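Local coordinates for acetyl-CoA acetyltransferase A (Ascaris suum, PDB 6BJA), which probably catalyses reversible transfer of an acetyl group between acetyl-CoA molecules, the thiolase reaction that joins or splits acyl-CoA chains, and binds coenzyme A, at residues A[32-37]-A[73-78]; A[38-43]-A[203-208]; A[282-287]-A[304-309]; A[315-320]-A[375-380]. All blocks are in the same frame, centred on the assembly; numbering follows the deposited sequence.

Contact 1: residues A[32-37]-A[73-78]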
# COMPACT_ATOMS: atom_id res chain seq x y z
N SER A 32 -5.09 -15.18 -15.43
CA SER A 32 -4.42 -15.62 -14.22
C SER A 32 -3.70 -16.93 -14.47
O SER A 32 -3.92 -17.60 -15.48
CB SER A 32 -5.45 -15.81 -13.11
OG SER A 32 -6.25 -16.94 -13.42
N ALA A 33 -2.83 -17.31 -13.53
CA ALA A 33 -2.22 -18.63 -13.58
C ALA A 33 -3.28 -19.75 -13.60
O ALA A 33 -3.08 -20.79 -14.21
CB ALA A 33 -1.27 -18.82 -12.41
N VAL A 34 -4.41 -19.52 -12.92
CA VAL A 34 -5.50 -20.49 -12.95
C VAL A 34 -6.06 -20.58 -14.36
O VAL A 34 -6.21 -21.68 -14.90
CB VAL A 34 -6.61 -20.13 -11.92
CG1 VAL A 34 -7.89 -20.94 -12.17
CG2 VAL A 34 -6.07 -20.38 -10.51
N ASP A 35 -6.33 -19.44 -14.98
CA ASP A 35 -6.84 -19.43 -16.35
C ASP A 35 -5.90 -20.19 -17.29
O ASP A 35 -6.33 -21.01 -18.09
CB ASP A 35 -7.02 -18.00 -16.87
CG ASP A 35 -8.09 -17.23 -16.13
OD1 ASP A 35 -9.11 -17.83 -15.68
OD2 ASP A 35 -7.92 -16.00 -16.00
N LEU A 36 -4.59 -19.93 -17.19
CA LEU A 36 -3.67 -20.58 -18.11
C LEU A 36 -3.57 -22.08 -17.83
O LEU A 36 -3.39 -22.89 -18.74
CB LEU A 36 -2.28 -19.93 -18.02
CG LEU A 36 -2.18 -18.44 -18.35
CD1 LEU A 36 -0.78 -17.93 -18.09
CD2 LEU A 36 -2.59 -18.20 -19.81
N GLY A 37 -3.66 -22.44 -16.56
CA GLY A 37 -3.62 -23.83 -16.15
C GLY A 37 -4.81 -24.59 -16.69
O GLY A 37 -4.70 -25.73 -17.11
N ALA A 73 -4.34 -25.73 -7.89
CA ALA A 73 -4.54 -27.04 -8.52
C ALA A 73 -6.01 -27.46 -8.46
O ALA A 73 -6.53 -27.99 -9.44
CB ALA A 73 -3.67 -28.09 -7.90
N ARG A 74 -6.68 -27.20 -7.34
CA ARG A 74 -8.09 -27.58 -7.22
C ARG A 74 -9.00 -26.69 -8.09
O ARG A 74 -9.96 -27.16 -8.69
CB ARG A 74 -8.51 -27.51 -5.76
CG ARG A 74 -9.95 -27.95 -5.50
CD ARG A 74 -10.12 -29.43 -5.72
NE ARG A 74 -11.40 -29.90 -5.13
CZ ARG A 74 -11.89 -31.12 -5.29
NH1 ARG A 74 -11.21 -32.05 -5.96
NH2 ARG A 74 -13.06 -31.44 -4.74
N GLN A 75 -8.70 -25.40 -8.15
CA GLN A 75 -9.43 -24.49 -9.01
C GLN A 75 -9.31 -24.93 -10.46
O GLN A 75 -10.30 -24.98 -11.18
CB GLN A 75 -8.92 -23.06 -8.86
CG GLN A 75 -9.09 -22.45 -7.48
CD GLN A 75 -8.63 -21.02 -7.46
OE1 GLN A 75 -9.08 -20.20 -8.27
NE2 GLN A 75 -7.71 -20.71 -6.57
N ILE A 76 -8.10 -25.26 -10.87
CA ILE A 76 -7.85 -25.68 -12.25
C ILE A 76 -8.57 -26.99 -12.56
O ILE A 76 -9.24 -27.14 -13.59
CB ILE A 76 -6.32 -25.83 -12.48
CG1 ILE A 76 -5.65 -24.46 -12.47
CG2 ILE A 76 -6.01 -26.57 -13.79
CD1 ILE A 76 -4.13 -24.52 -12.28
N SER A 77 -8.47 -27.93 -11.63
CA SER A 77 -9.06 -29.25 -11.81
C SER A 77 -10.57 -29.15 -11.98
O SER A 77 -11.15 -29.69 -12.93
CB SER A 77 -8.70 -30.12 -10.62
OG SER A 77 -9.09 -31.46 -10.76
N ILE A 78 -11.21 -28.44 -11.07
CA ILE A 78 -12.67 -28.31 -11.12
C ILE A 78 -13.12 -27.61 -12.41
O ILE A 78 -14.08 -28.06 -13.09
CB ILE A 78 -13.21 -27.57 -9.88
CG1 ILE A 78 -13.13 -28.50 -8.68
CG2 ILE A 78 -14.67 -27.11 -10.10
CD1 ILE A 78 -13.51 -27.87 -7.36
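Ile76 reaches across to the backbone of Val34 and Gly37, and it shares this helix-helix contact almost equally with Val34. Its CB projects toward helix 33-37 and divides there. CG1, turned anti to the carbonyl carbon of its own residue (chi1 -70°), lies 3.7 Å from Val34 O and also approaches Val34 CG1. CG2, the other branch, packs on the carbonyl of Gly37, 3.7 Å from Gly37 O. At the tip, CD1 packs on Gly37 CA at 4.0 Å. A glycine suits this place: with no side chain to hold the helices apart, its backbone becomes the surface on which the isoleucine lies. The short axes pass within 8.9 Å at a crossing angle of -42°.

Beside it, Val34 packs on Gln75. The two side chains cross at about a right angle, and Val34 CG2 comes 3.8 Å from Gln75 OE1, a packing contact without a hydrogen bond. The amide's other end is already engaged, for Gln75 NE2 donates to Gln70 O and Leu68 O. At the N terminus of the first helix, Ser32 as N-cap and Asp35 in the first turn form a capping box: Asp35 N donates to Ser32 OG over 2.9 Å, while Ser32 N donates to Asp35 OD2.

This is helix-helix packing beside the N-terminal half of the thiolase sheet. Ala73 and Ser77 of helix 72-79 pack on Cys88 of strand 87-92, Arg74 NE bonds to Gly386 O of the second subunit, and Ala33 O ties helix 33-48 to Ser122 OG in strand 116-124.

Contact 2: residues A[38-43]-A[203-208]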
# COMPACT_ATOMS: atom_id res chain seq x y z
N ILE A 38 -5.97 -23.94 -16.71
CA ILE A 38 -7.16 -24.56 -17.28
C ILE A 38 -6.98 -24.78 -18.79
O ILE A 38 -7.34 -25.84 -19.32
CB ILE A 38 -8.41 -23.70 -17.01
CG1 ILE A 38 -8.72 -23.67 -15.52
CG2 ILE A 38 -9.64 -24.23 -17.80
CD1 ILE A 38 -9.60 -22.50 -15.11
N VAL A 39 -6.39 -23.81 -19.49
CA VAL A 39 -6.18 -23.97 -20.93
C VAL A 39 -5.39 -25.23 -21.19
O VAL A 39 -5.82 -26.05 -22.01
CB VAL A 39 -5.46 -22.76 -21.54
CG1 VAL A 39 -5.02 -23.02 -22.99
CG2 VAL A 39 -6.34 -21.55 -21.48
N VAL A 40 -4.25 -25.40 -20.52
CA VAL A 40 -3.40 -26.54 -20.87
C VAL A 40 -3.93 -27.85 -20.30
O VAL A 40 -3.73 -28.91 -20.90
CB VAL A 40 -1.93 -26.33 -20.47
CG1 VAL A 40 -1.32 -25.24 -21.32
CG2 VAL A 40 -1.78 -26.01 -18.97
N THR A 41 -4.64 -27.80 -19.18
CA THR A 41 -5.21 -29.01 -18.63
C THR A 41 -6.30 -29.55 -19.55
O THR A 41 -6.32 -30.72 -19.87
CB THR A 41 -5.75 -28.77 -17.21
OG1 THR A 41 -4.66 -28.39 -16.36
CG2 THR A 41 -6.40 -30.02 -16.62
N LYS A 42 -7.21 -28.68 -19.96
CA LYS A 42 -8.26 -29.09 -20.87
C LYS A 42 -7.67 -29.63 -22.17
O LYS A 42 -8.13 -30.66 -22.66
CB LYS A 42 -9.22 -27.94 -21.16
CG LYS A 42 -10.15 -27.61 -20.00
CD LYS A 42 -11.07 -26.47 -20.40
CE LYS A 42 -12.47 -26.68 -19.90
NZ LYS A 42 -13.39 -25.62 -20.43
N GLU A 43 -6.64 -28.98 -22.72
CA GLU A 43 -6.16 -29.45 -24.02
C GLU A 43 -5.35 -30.73 -23.85
O GLU A 43 -5.40 -31.62 -24.69
CB GLU A 43 -5.33 -28.38 -24.74
CG GLU A 43 -4.96 -28.78 -26.16
CD GLU A 43 -6.12 -28.75 -27.14
OE1 GLU A 43 -7.13 -28.03 -26.86
OE2 GLU A 43 -6.02 -29.44 -28.21
N GLU A 203 2.93 -28.85 -30.29
CA GLU A 203 2.86 -28.67 -28.84
C GLU A 203 2.12 -27.43 -28.36
O GLU A 203 1.64 -27.42 -27.23
CB GLU A 203 4.28 -28.64 -28.26
CG GLU A 203 5.08 -27.36 -28.48
CD GLU A 203 6.56 -27.58 -28.21
OE1 GLU A 203 7.15 -26.90 -27.32
OE2 GLU A 203 7.14 -28.46 -28.91
N VAL A 204 2.09 -26.38 -29.16
CA VAL A 204 1.51 -25.11 -28.71
C VAL A 204 0.02 -25.08 -28.93
O VAL A 204 -0.47 -25.42 -30.03
CB VAL A 204 2.17 -23.90 -29.43
CG1 VAL A 204 1.46 -22.61 -29.09
CG2 VAL A 204 3.62 -23.76 -29.00
N VAL A 205 -0.70 -24.65 -27.91
CA VAL A 205 -2.14 -24.49 -28.00
C VAL A 205 -2.44 -22.99 -27.89
O VAL A 205 -1.91 -22.30 -27.02
CB VAL A 205 -2.85 -25.34 -26.94
CG1 VAL A 205 -2.35 -26.76 -27.06
CG2 VAL A 205 -2.54 -24.85 -25.58
N PRO A 206 -3.25 -22.46 -28.82
CA PRO A 206 -3.46 -21.02 -28.79
C PRO A 206 -4.31 -20.59 -27.62
O PRO A 206 -5.18 -21.36 -27.18
CB PRO A 206 -4.18 -20.75 -30.11
CG PRO A 206 -4.90 -22.02 -30.40
CD PRO A 206 -3.95 -23.10 -29.95
N VAL A 207 -4.07 -19.37 -27.13
CA VAL A 207 -4.78 -18.83 -25.97
C VAL A 207 -5.63 -17.65 -26.39
O VAL A 207 -5.13 -16.63 -26.85
CB VAL A 207 -3.80 -18.39 -24.85
CG1 VAL A 207 -4.58 -17.80 -23.68
CG2 VAL A 207 -2.95 -19.57 -24.42
N SER A 208 -6.93 -17.84 -26.26
CA SER A 208 -7.89 -16.78 -26.50
C SER A 208 -7.78 -15.75 -25.39
O SER A 208 -7.74 -16.12 -24.22
CB SER A 208 -9.30 -17.35 -26.54
OG SER A 208 -9.42 -18.30 -27.59
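Glu43, whose aliphatic stem lies against Val205, directs its acid elsewhere: OE2 forms a salt bridge with Arg47 NE, one turn further along the same helix. No hydrogen bond joins the two segments, and the contact rests on hydrocarbon. With CG anti to the backbone N (chi1 -174°), Glu43 brings CG within 3.4 Å of Val205 CG1, a tight approach. A glutamate suits this place because its methylenes can pack while its charge stays with the arginine.

The other branch of Val205, CG2, occupies the crowded position between its own backbone N and carbonyl carbon. From there it meets Val39 CG1 at 4.0 Å and Val40 CG1 at 4.4 Å. Each of Glu43 and Val39 runs past Val205 pointing the opposite way to it; one methyl of Val205 meets each, and the two are one helical turn apart. Val39 CG1 also touches Val207 CG2, 4.3 Å away. Beta-branched valines offer short, stiff methyl surfaces here.

Val205 pairs by backbone with Arg18 of strand 11-23, while Val207 pairs with Leu219. Packing of helix 33-48 over a returning extended segment fits the thiolase N-terminal domain, in which a long loop region is inserted between core strands 116-124 and 257-267.

Contact 3: residues A[282-287]-A[304-309]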
# COMPACT_ATOMS: atom_id res chain seq x y z
N VAL A 282 8.16 -42.52 -19.64
CA VAL A 282 9.09 -41.99 -18.65
C VAL A 282 9.92 -43.16 -18.11
O VAL A 282 9.38 -44.07 -17.50
CB VAL A 282 8.38 -41.28 -17.49
CG1 VAL A 282 9.40 -40.85 -16.44
CG2 VAL A 282 7.59 -40.09 -17.99
N LEU A 283 11.23 -43.14 -18.36
CA LEU A 283 12.09 -44.26 -18.00
C LEU A 283 12.66 -44.14 -16.60
O LEU A 283 12.80 -45.14 -15.89
CB LEU A 283 13.23 -44.39 -18.98
CG LEU A 283 12.85 -44.73 -20.41
CD1 LEU A 283 14.11 -44.91 -21.23
CD2 LEU A 283 11.98 -45.97 -20.46
N SER A 284 12.99 -42.91 -16.21
CA SER A 284 13.68 -42.68 -14.96
C SER A 284 13.71 -41.20 -14.64
O SER A 284 13.48 -40.35 -15.52
CB SER A 284 15.11 -43.22 -15.03
OG SER A 284 15.72 -43.25 -13.74
N TYR A 285 14.01 -40.88 -13.38
CA TYR A 285 14.22 -39.50 -12.98
C TYR A 285 15.29 -39.46 -11.89
O TYR A 285 15.57 -40.47 -11.25
CB TYR A 285 12.92 -38.86 -12.50
CG TYR A 285 12.35 -39.50 -11.29
CD1 TYR A 285 12.81 -39.11 -10.05
CD2 TYR A 285 11.38 -40.48 -11.36
CE1 TYR A 285 12.34 -39.64 -8.93
CE2 TYR A 285 10.88 -41.05 -10.19
CZ TYR A 285 11.39 -40.61 -8.99
OH TYR A 285 10.99 -41.10 -7.76
N ALA A 286 15.87 -38.29 -11.68
CA ALA A 286 16.88 -38.10 -10.66
C ALA A 286 16.80 -36.68 -10.14
O ALA A 286 16.33 -35.77 -10.84
CB ALA A 286 18.25 -38.39 -11.22
N GLU A 287 17.28 -36.49 -8.92
CA GLU A 287 17.28 -35.20 -8.28
C GLU A 287 18.62 -35.02 -7.59
O GLU A 287 19.16 -35.98 -7.04
CB GLU A 287 16.14 -35.09 -7.26
CG GLU A 287 14.75 -35.34 -7.86
CD GLU A 287 13.65 -35.48 -6.81
OE1 GLU A 287 13.73 -36.41 -5.98
OE2 GLU A 287 12.70 -34.67 -6.83
N LYS A 304 24.17 -37.05 -14.18
CA LYS A 304 25.15 -38.11 -13.94
C LYS A 304 24.49 -39.27 -13.18
O LYS A 304 24.66 -40.43 -13.54
CB LYS A 304 26.36 -37.57 -13.18
CG LYS A 304 27.24 -36.72 -14.07
CD LYS A 304 28.39 -36.08 -13.30
CE LYS A 304 29.12 -35.11 -14.19
NZ LYS A 304 29.56 -35.80 -15.44
N GLN A 305 23.67 -38.93 -12.19
CA GLN A 305 22.93 -39.92 -11.42
C GLN A 305 21.91 -40.63 -12.30
O GLN A 305 21.81 -41.85 -12.29
CB GLN A 305 22.23 -39.24 -10.24
CG GLN A 305 21.42 -40.18 -9.35
CD GLN A 305 22.23 -41.34 -8.81
OE1 GLN A 305 23.36 -41.15 -8.33
NE2 GLN A 305 21.68 -42.54 -8.90
N LEU A 306 21.18 -39.85 -13.08
CA LEU A 306 20.17 -40.39 -13.98
C LEU A 306 20.74 -41.43 -14.94
O LEU A 306 20.18 -42.51 -15.12
CB LEU A 306 19.54 -39.24 -14.78
CG LEU A 306 18.39 -39.54 -15.73
CD1 LEU A 306 17.15 -39.94 -14.96
CD2 LEU A 306 18.10 -38.34 -16.61
N LEU A 307 21.87 -41.10 -15.56
CA LEU A 307 22.48 -41.97 -16.56
C LEU A 307 23.10 -43.20 -15.89
O LEU A 307 22.97 -44.31 -16.40
CB LEU A 307 23.54 -41.20 -17.35
CG LEU A 307 23.05 -40.05 -18.24
CD1 LEU A 307 24.24 -39.38 -18.90
CD2 LEU A 307 22.09 -40.55 -19.30
N SER A 308 23.75 -43.00 -14.75
CA SER A 308 24.35 -44.10 -13.99
C SER A 308 23.31 -45.17 -13.64
O SER A 308 23.51 -46.35 -13.93
CB SER A 308 24.99 -43.59 -12.71
OG SER A 308 25.54 -44.67 -11.97
N GLN A 309 22.21 -44.76 -13.03
CA GLN A 309 21.19 -45.70 -12.58
C GLN A 309 20.45 -46.35 -13.74
O GLN A 309 19.78 -47.38 -13.56
CB GLN A 309 20.19 -44.99 -11.65
CG GLN A 309 19.30 -43.95 -12.31
CD GLN A 309 18.61 -43.02 -11.31
OE1 GLN A 309 19.06 -42.86 -10.17
NE2 GLN A 309 17.51 -42.40 -11.73
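Ala286 and Leu306 mark where strand 282-287 and helix 304-309 come nearest, their CA atoms 5.2 Å apart. The short axes approach to 7.3 Å and run at 143° to each other, closer to antiparallel than to perpendicular. Such proximity calls for a small residue on the strand, and Ala286 provides it: its CB sits 3.9 Å from Leu306 CB and also touches Gln305 CG. In Leu306, chi2 of 69° places CD1 over the strand, 3.6 Å from Tyr285 CA.

Polar bonds gather around one amide. Gln309 NE2 donates to Ser284 OG and to Tyr285 O, each over 2.8 Å. Tyr285 O lies in the amide plane of Gln309, whereas Gln309 NE2 stands above the carbonyl plane of Tyr285. Gln305 NE2 donates to Gln309 OE1 almost straight, at 2.9 Å. With both its oxygen and nitrogen engaged, the Gln309 amide has its rotation fixed; a glutamine is long enough to span from helix to strand and carries both donor and acceptor.

Leu283 and Ser284 both face Leu393, a classic beta bulge in strand 280-289. Strands 388-396 and 377-384 extend the floor beneath Leu306 through Leu393 and Val379. Across the sheet from this helix, Tyr285 packs on Ile103 of helix 97-110 and stacks edge-to-face with Tyr113 of the second subunit.

Contact 4: residues A[315-320]-A[375-380]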
# COMPACT_ATOMS: atom_id res chain seq x y z
N GLU A 315 26.26 -40.38 -24.72
CA GLU A 315 26.13 -40.63 -26.15
C GLU A 315 24.84 -41.35 -26.53
O GLU A 315 24.42 -41.30 -27.69
CB GLU A 315 27.34 -41.43 -26.64
CG GLU A 315 28.63 -40.62 -26.71
CD GLU A 315 29.17 -40.17 -25.36
OE1 GLU A 315 29.01 -40.90 -24.35
OE2 GLU A 315 29.76 -39.06 -25.30
N SER A 316 24.22 -42.03 -25.56
CA SER A 316 22.95 -42.73 -25.73
C SER A 316 21.79 -41.78 -26.01
O SER A 316 20.73 -42.20 -26.45
CB SER A 316 22.58 -43.53 -24.48
OG SER A 316 23.65 -44.31 -23.98
N ILE A 317 21.99 -40.50 -25.70
CA ILE A 317 20.90 -39.53 -25.63
C ILE A 317 20.86 -38.70 -26.90
O ILE A 317 21.84 -38.05 -27.27
CB ILE A 317 21.05 -38.62 -24.39
CG1 ILE A 317 21.18 -39.46 -23.12
CG2 ILE A 317 19.94 -37.58 -24.32
CD1 ILE A 317 20.04 -40.43 -22.82
N ALA A 318 19.73 -38.71 -27.58
CA ALA A 318 19.59 -38.00 -28.84
C ALA A 318 19.48 -36.49 -28.66
O ALA A 318 20.08 -35.72 -29.42
CB ALA A 318 18.39 -38.51 -29.60
N LEU A 319 18.67 -36.06 -27.70
CA LEU A 319 18.39 -34.65 -27.47
C LEU A 319 18.35 -34.33 -26.00
O LEU A 319 17.93 -35.16 -25.19
CB LEU A 319 17.05 -34.24 -28.07
CG LEU A 319 16.94 -34.21 -29.58
CD1 LEU A 319 15.49 -33.86 -29.93
CD2 LEU A 319 17.90 -33.23 -30.22
N TRP A 320 18.74 -33.10 -25.70
CA TRP A 320 18.77 -32.57 -24.34
C TRP A 320 17.96 -31.30 -24.28
O TRP A 320 18.01 -30.49 -25.20
CB TRP A 320 20.21 -32.26 -23.91
CG TRP A 320 21.12 -33.41 -23.97
CD1 TRP A 320 21.79 -33.85 -25.07
CD2 TRP A 320 21.50 -34.26 -22.88
NE1 TRP A 320 22.55 -34.95 -24.74
CE2 TRP A 320 22.39 -35.23 -23.41
CE3 TRP A 320 21.16 -34.32 -21.53
CZ2 TRP A 320 22.96 -36.22 -22.61
CZ3 TRP A 320 21.72 -35.31 -20.75
CH2 TRP A 320 22.59 -36.25 -21.30
N ASP A 375 11.69 -43.69 -30.93
CA ASP A 375 12.74 -44.57 -30.41
C ASP A 375 13.95 -43.81 -29.87
O ASP A 375 14.86 -44.42 -29.32
CB ASP A 375 13.20 -45.58 -31.48
CG ASP A 375 12.11 -46.55 -31.87
OD1 ASP A 375 11.38 -47.00 -30.97
OD2 ASP A 375 11.98 -46.85 -33.08
N GLU A 376 13.96 -42.48 -30.01
CA GLU A 376 15.03 -41.68 -29.44
C GLU A 376 14.85 -41.47 -27.94
O GLU A 376 13.72 -41.41 -27.45
CB GLU A 376 15.14 -40.33 -30.14
CG GLU A 376 15.66 -40.44 -31.56
CD GLU A 376 15.94 -39.09 -32.21
OE1 GLU A 376 15.33 -38.07 -31.81
OE2 GLU A 376 16.77 -39.05 -33.16
N LEU A 377 15.98 -41.38 -27.26
CA LEU A 377 16.03 -41.06 -25.83
C LEU A 377 16.33 -39.59 -25.65
O LEU A 377 17.16 -39.02 -26.35
CB LEU A 377 17.10 -41.89 -25.12
CG LEU A 377 16.88 -43.40 -25.09
CD1 LEU A 377 18.02 -44.06 -24.33
CD2 LEU A 377 15.53 -43.77 -24.47
N GLY A 378 15.63 -38.96 -24.70
CA GLY A 378 15.88 -37.57 -24.40
C GLY A 378 15.99 -37.37 -22.89
O GLY A 378 15.45 -38.13 -22.08
N VAL A 379 16.72 -36.33 -22.51
CA VAL A 379 16.82 -35.91 -21.12
C VAL A 379 16.45 -34.45 -20.98
O VAL A 379 16.94 -33.60 -21.72
CB VAL A 379 18.24 -36.13 -20.54
CG1 VAL A 379 18.34 -35.58 -19.10
CG2 VAL A 379 18.57 -37.59 -20.55
N ALA A 380 15.56 -34.16 -20.03
CA ALA A 380 15.25 -32.79 -19.67
C ALA A 380 15.73 -32.56 -18.25
O ALA A 380 15.47 -33.37 -17.36
CB ALA A 380 13.75 -32.51 -19.79
O HOH W 1 18.63 -41.92 -28.40
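Ile317 and Trp320 are brought against Val379 by their torsions. In Ile317, chi2 of -57° swings CD1 to a place 3.9 Å from Val379 CG2, where it also meets Leu377 CB. In Trp320, CG lies anti to the carbonyl carbon (chi1 -57°), and the indole runs beside the Val379 side chain, pointing the same way, with CE3 3.6 Å from Val379 CB. Ile317 CG2 lies over one face of the indole, toward the rim. Beta-branched Val379 thus offers one methyl to the isoleucine and both to the tryptophan, a compact apolar group between two larger ones.

Two backbone bonds hold the segments together: Ala318 N donates to Leu377 O at 2.9 Å, and Val379 N donates to Leu319 O at 3.2 Å. Gly378 CA and Trp320 CA add CA-H...O contacts to Leu319 O and Val379 O, respectively. Ahead of the paired strands, a water links Ser316 O to Leu377 N, accepting from the amide at 2.9 Å and donating to the carbonyl. Small Ala318 sets its CB 3.6 Å from Glu376 CD; the Glu376 carboxylate is held by Lys373 N through OE1.

Leu319 packs on Leu368 and Ala371 of helix 357-371, and Trp320 also pairs by backbone with Arg343 and Asn345. Strands 319-322 and 377-384 are parallel neighbours whose connection includes helices 327-337 and 357-371, as in the layered alpha/beta thiolase fold.

Overall arrangement
From the N terminus, helix 33-48 serves contacts 1 and 2 in succession. Contact 1 closes first, bringing in helix 72-79; contact 2 closes much later, at 203-208, after the chain has passed through several core strands. Their segments alternate, so the two loops cross, and they touch where Ile76 packs on Ile38 and Thr41. Contacts 3 and 4 follow in series within the C-terminal domain: a short return from strand to helix, then a longer excursion between neighbouring parallel strands. They too meet, through Leu306 on Val379 and Leu307 on Ile317. Contacts 1 and 4 lie on opposite sides of the chain's centre, their centres about 32 Å apart.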